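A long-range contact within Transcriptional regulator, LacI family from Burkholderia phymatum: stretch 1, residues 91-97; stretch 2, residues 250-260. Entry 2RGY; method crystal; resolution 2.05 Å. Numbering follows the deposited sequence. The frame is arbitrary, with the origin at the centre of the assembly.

Stretch 1 91-97: PKMVFLN
Stretch 2 250-260: NAVRWLINQCY

A single weak hydrogen bond is the whole of the polar bonding in this contact: Lys92 NZ reaches Gln258 O, a helix backbone carbonyl, at 3.4 Å. The other contacts that join the two segments, whose touching residues are at least 155 apart in sequence, are mostly van der Waals packing. The pair therefore illustrates a general principle of α/β architecture, that a strand and a helix meet mainly through side chains, some of them resting on the backbone of the other segment.

The backbone frame is simple. Residues 93-96 form an extended strand, with phi from -135° to -104° and psi from 129° to 155°. Residues 250-260 continue a helix that begins earlier in the chain; phi and psi stay near -65° and -40° through Gln258, then shift at Cys259 (-84°/-47°) and Tyr260 (-115°/9°). Backbone bonds from residue i+4 to residue i hold the helix, among them Trp254 N to Asn250 O at 2.9 Å and Cys259 N to Leu255 O at 2.9 Å. The strand and helix axes run almost exactly antiparallel, at 173°, and approach to 8.5 Å. Register is set by Val94 and Leu255, whose CA atoms lie 6.5 Å apart.

Strand alternation selects what the helix meets. Met93, modelled as selenomethionine, and Phe95 direct their CA-to-CB bonds away, whereas Val94 points toward the helix and is central to the apolar packing, touching Ala251, Trp254 and Leu255. With chi1 at 66° (p), its CG1 packs on Leu255 CD2 at 3.9 Å and its CG2 on Ala251 CB at 3.9 Å and Trp254 CE3 at 4.0 Å, while both methyls also lie near Ala251 O. Ala251, Trp254 and Leu255 all point toward the strand, the spacing expected of one helical face.

Ala251, with its single methyl, meets the strand closely. Leu96 starts sideways, but with chi1 at -35° (m) and chi2 at 173° (t) its end turns to the helix, bringing CD2 to a tight 3.3 Å from Ala251 CB. Leu255, in the tp rotamer, also touches strand backbone, its CD1 lying 3.7 Å from Lys92 O. Trp254, with chi1 at 180° (t) and chi2 at 79°, offers its ring edge to a carbonyl, Met93 O standing 3.6 Å from CZ3 near the ring plane. The polarised hydrogens of an aromatic rim make such a site tolerable for a carbonyl oxygen.

At the C-terminal end of the helix segment the contact becomes more open. Lys92, just before the strand and exposed, leaves its backbone sideways, then extends through chi1 of -73° (m) and three t torsions. Its aliphatic portion passes Cys259, with CD 3.9 Å from SG, before the ammonium reaches Gln258 O. The Gln258 side chain plays a different part: its CA-to-CB bond points toward the strand, but its end leads away, and NE2 donates to Trp254 O at 3.0 Å, within the helix. The two segments together bury 400 Å², both sides summed.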

# COMPACT_ATOMS: atom_id res chain seq x y z
N PRO A 91 -26.47 -3.54 -15.21
CA PRO A 91 -25.77 -3.92 -16.45
C PRO A 91 -24.49 -3.15 -16.80
O PRO A 91 -23.68 -3.65 -17.57
CB PRO A 91 -26.86 -3.74 -17.52
CG PRO A 91 -28.13 -4.02 -16.76
CD PRO A 91 -27.88 -3.24 -15.48
N LYS A 92 -24.28 -1.96 -16.24
CA LYS A 92 -23.07 -1.21 -16.54
C LYS A 92 -21.98 -1.46 -15.50
O LYS A 92 -21.74 -0.64 -14.62
CB LYS A 92 -23.39 0.28 -16.65
CG LYS A 92 -24.14 0.61 -17.93
CD LYS A 92 -24.41 2.09 -18.11
CE LYS A 92 -25.18 2.33 -19.41
NZ LYS A 92 -25.52 3.78 -19.67
N MSE A 93 -21.34 -2.61 -15.64
CA MSE A 93 -20.28 -3.08 -14.76
C MSE A 93 -19.12 -3.62 -15.57
O MSE A 93 -19.29 -4.06 -16.70
CB MSE A 93 -20.76 -4.25 -13.90
CG MSE A 93 -21.66 -3.92 -12.72
SE MSE A 93 -22.03 -5.46 -11.81
CE MSE A 93 -20.67 -5.68 -10.88
N VAL A 94 -17.93 -3.60 -14.97
CA VAL A 94 -16.75 -4.16 -15.61
C VAL A 94 -16.04 -4.98 -14.53
O VAL A 94 -15.99 -4.58 -13.36
CB VAL A 94 -15.82 -3.06 -16.20
CG1 VAL A 94 -15.21 -2.21 -15.09
CG2 VAL A 94 -14.73 -3.70 -17.04
N PHE A 95 -15.50 -6.13 -14.93
CA PHE A 95 -14.82 -7.03 -14.00
C PHE A 95 -13.33 -7.14 -14.31
O PHE A 95 -12.95 -7.41 -15.44
CB PHE A 95 -15.45 -8.41 -14.09
CG PHE A 95 -16.91 -8.42 -13.78
CD1 PHE A 95 -17.37 -8.13 -12.49
CD2 PHE A 95 -17.84 -8.68 -14.78
CE1 PHE A 95 -18.73 -8.11 -12.20
CE2 PHE A 95 -19.21 -8.66 -14.51
CZ PHE A 95 -19.66 -8.37 -13.21
N LEU A 96 -12.49 -6.94 -13.30
CA LEU A 96 -11.05 -7.02 -13.48
C LEU A 96 -10.50 -8.34 -12.92
O LEU A 96 -11.04 -8.89 -11.96
CB LEU A 96 -10.36 -5.86 -12.76
CG LEU A 96 -11.07 -4.51 -12.72
CD1 LEU A 96 -10.30 -3.56 -11.80
CD2 LEU A 96 -11.20 -3.95 -14.12
N ASN A 97 -9.43 -8.82 -13.54
CA ASN A 97 -8.74 -10.04 -13.12
C ASN A 97 -9.52 -11.36 -13.06
O ASN A 97 -9.08 -12.31 -12.41
CB ASN A 97 -8.07 -9.80 -11.76
CG ASN A 97 -6.77 -10.58 -11.61
OD1 ASN A 97 -5.96 -10.65 -12.54
ND2 ASN A 97 -6.56 -11.15 -10.42
N ASN A 250 -7.79 0.45 -19.43
CA ASN A 250 -8.69 0.03 -20.50
C ASN A 250 -10.05 -0.47 -19.99
O ASN A 250 -11.08 -0.24 -20.64
CB ASN A 250 -7.99 -1.02 -21.36
CG ASN A 250 -6.98 -0.40 -22.32
OD1 ASN A 250 -7.35 0.09 -23.39
ND2 ASN A 250 -5.70 -0.39 -21.93
N ALA A 251 -10.06 -1.14 -18.85
CA ALA A 251 -11.31 -1.62 -18.28
C ALA A 251 -12.18 -0.42 -17.91
O ALA A 251 -13.37 -0.39 -18.19
CB ALA A 251 -11.04 -2.47 -17.04
N VAL A 252 -11.56 0.59 -17.30
CA VAL A 252 -12.29 1.78 -16.90
C VAL A 252 -12.71 2.63 -18.11
O VAL A 252 -13.78 3.22 -18.10
CB VAL A 252 -11.47 2.62 -15.91
CG1 VAL A 252 -12.21 3.90 -15.56
CG2 VAL A 252 -11.22 1.81 -14.64
N ARG A 253 -11.86 2.69 -19.13
CA ARG A 253 -12.21 3.46 -20.33
C ARG A 253 -13.40 2.81 -21.04
O ARG A 253 -14.31 3.51 -21.50
CB ARG A 253 -11.02 3.53 -21.29
CG ARG A 253 -9.96 4.52 -20.82
CD ARG A 253 -8.78 4.57 -21.77
NE ARG A 253 -7.86 5.64 -21.40
CZ ARG A 253 -6.70 5.88 -21.99
NH1 ARG A 253 -6.30 5.12 -23.00
NH2 ARG A 253 -5.95 6.89 -21.59
N TRP A 254 -13.40 1.48 -21.10
CA TRP A 254 -14.49 0.74 -21.72
C TRP A 254 -15.80 1.10 -21.01
O TRP A 254 -16.81 1.37 -21.66
CB TRP A 254 -14.25 -0.76 -21.60
CG TRP A 254 -15.33 -1.60 -22.23
CD1 TRP A 254 -15.48 -1.87 -23.56
CD2 TRP A 254 -16.42 -2.25 -21.56
NE1 TRP A 254 -16.59 -2.66 -23.76
CE2 TRP A 254 -17.19 -2.90 -22.54
CE3 TRP A 254 -16.82 -2.35 -20.22
CZ2 TRP A 254 -18.34 -3.64 -22.23
CZ3 TRP A 254 -17.97 -3.09 -19.90
CH2 TRP A 254 -18.71 -3.73 -20.91
N LEU A 255 -15.75 1.12 -19.68
CA LEU A 255 -16.92 1.44 -18.87
C LEU A 255 -17.35 2.89 -19.10
O LEU A 255 -18.54 3.18 -19.21
CB LEU A 255 -16.60 1.20 -17.40
CG LEU A 255 -17.74 1.38 -16.39
CD1 LEU A 255 -18.86 0.41 -16.74
CD2 LEU A 255 -17.22 1.14 -14.97
N ILE A 256 -16.39 3.79 -19.17
CA ILE A 256 -16.70 5.20 -19.38
C ILE A 256 -17.38 5.40 -20.74
O ILE A 256 -18.30 6.21 -20.86
CB ILE A 256 -15.41 6.07 -19.22
CG1 ILE A 256 -14.98 6.06 -17.74
CG2 ILE A 256 -15.66 7.49 -19.69
CD1 ILE A 256 -13.72 6.86 -17.43
N ASN A 257 -16.96 4.64 -21.75
CA ASN A 257 -17.57 4.72 -23.08
C ASN A 257 -19.08 4.44 -22.96
O ASN A 257 -19.92 5.20 -23.44
CB ASN A 257 -16.96 3.69 -24.03
CG ASN A 257 -15.61 4.12 -24.59
OD1 ASN A 257 -14.98 3.37 -25.34
ND2 ASN A 257 -15.16 5.31 -24.23
N GLN A 258 -19.40 3.32 -22.32
CA GLN A 258 -20.78 2.90 -22.14
C GLN A 258 -21.60 3.88 -21.30
O GLN A 258 -22.78 4.10 -21.58
CB GLN A 258 -20.83 1.52 -21.46
CG GLN A 258 -19.68 0.59 -21.78
CD GLN A 258 -19.66 0.12 -23.22
OE1 GLN A 258 -20.63 -0.47 -23.70
NE2 GLN A 258 -18.55 0.37 -23.91
N CYS A 259 -20.97 4.45 -20.28
CA CYS A 259 -21.64 5.37 -19.35
C CYS A 259 -21.75 6.82 -19.77
O CYS A 259 -22.83 7.42 -19.65
CB CYS A 259 -20.94 5.36 -17.99
SG CYS A 259 -21.16 3.90 -16.99
N TYR A 260 -20.65 7.39 -20.25
CA TYR A 260 -20.64 8.80 -20.59
C TYR A 260 -20.44 9.22 -22.04
O TYR A 260 -20.26 10.41 -22.31
CB TYR A 260 -19.61 9.50 -19.71
CG TYR A 260 -19.76 9.18 -18.23
CD1 TYR A 260 -20.94 9.48 -17.55
CD2 TYR A 260 -18.72 8.58 -17.52
CE1 TYR A 260 -21.07 9.21 -16.19
CE2 TYR A 260 -18.85 8.31 -16.16
CZ TYR A 260 -20.03 8.63 -15.50
OH TYR A 260 -20.16 8.39 -14.15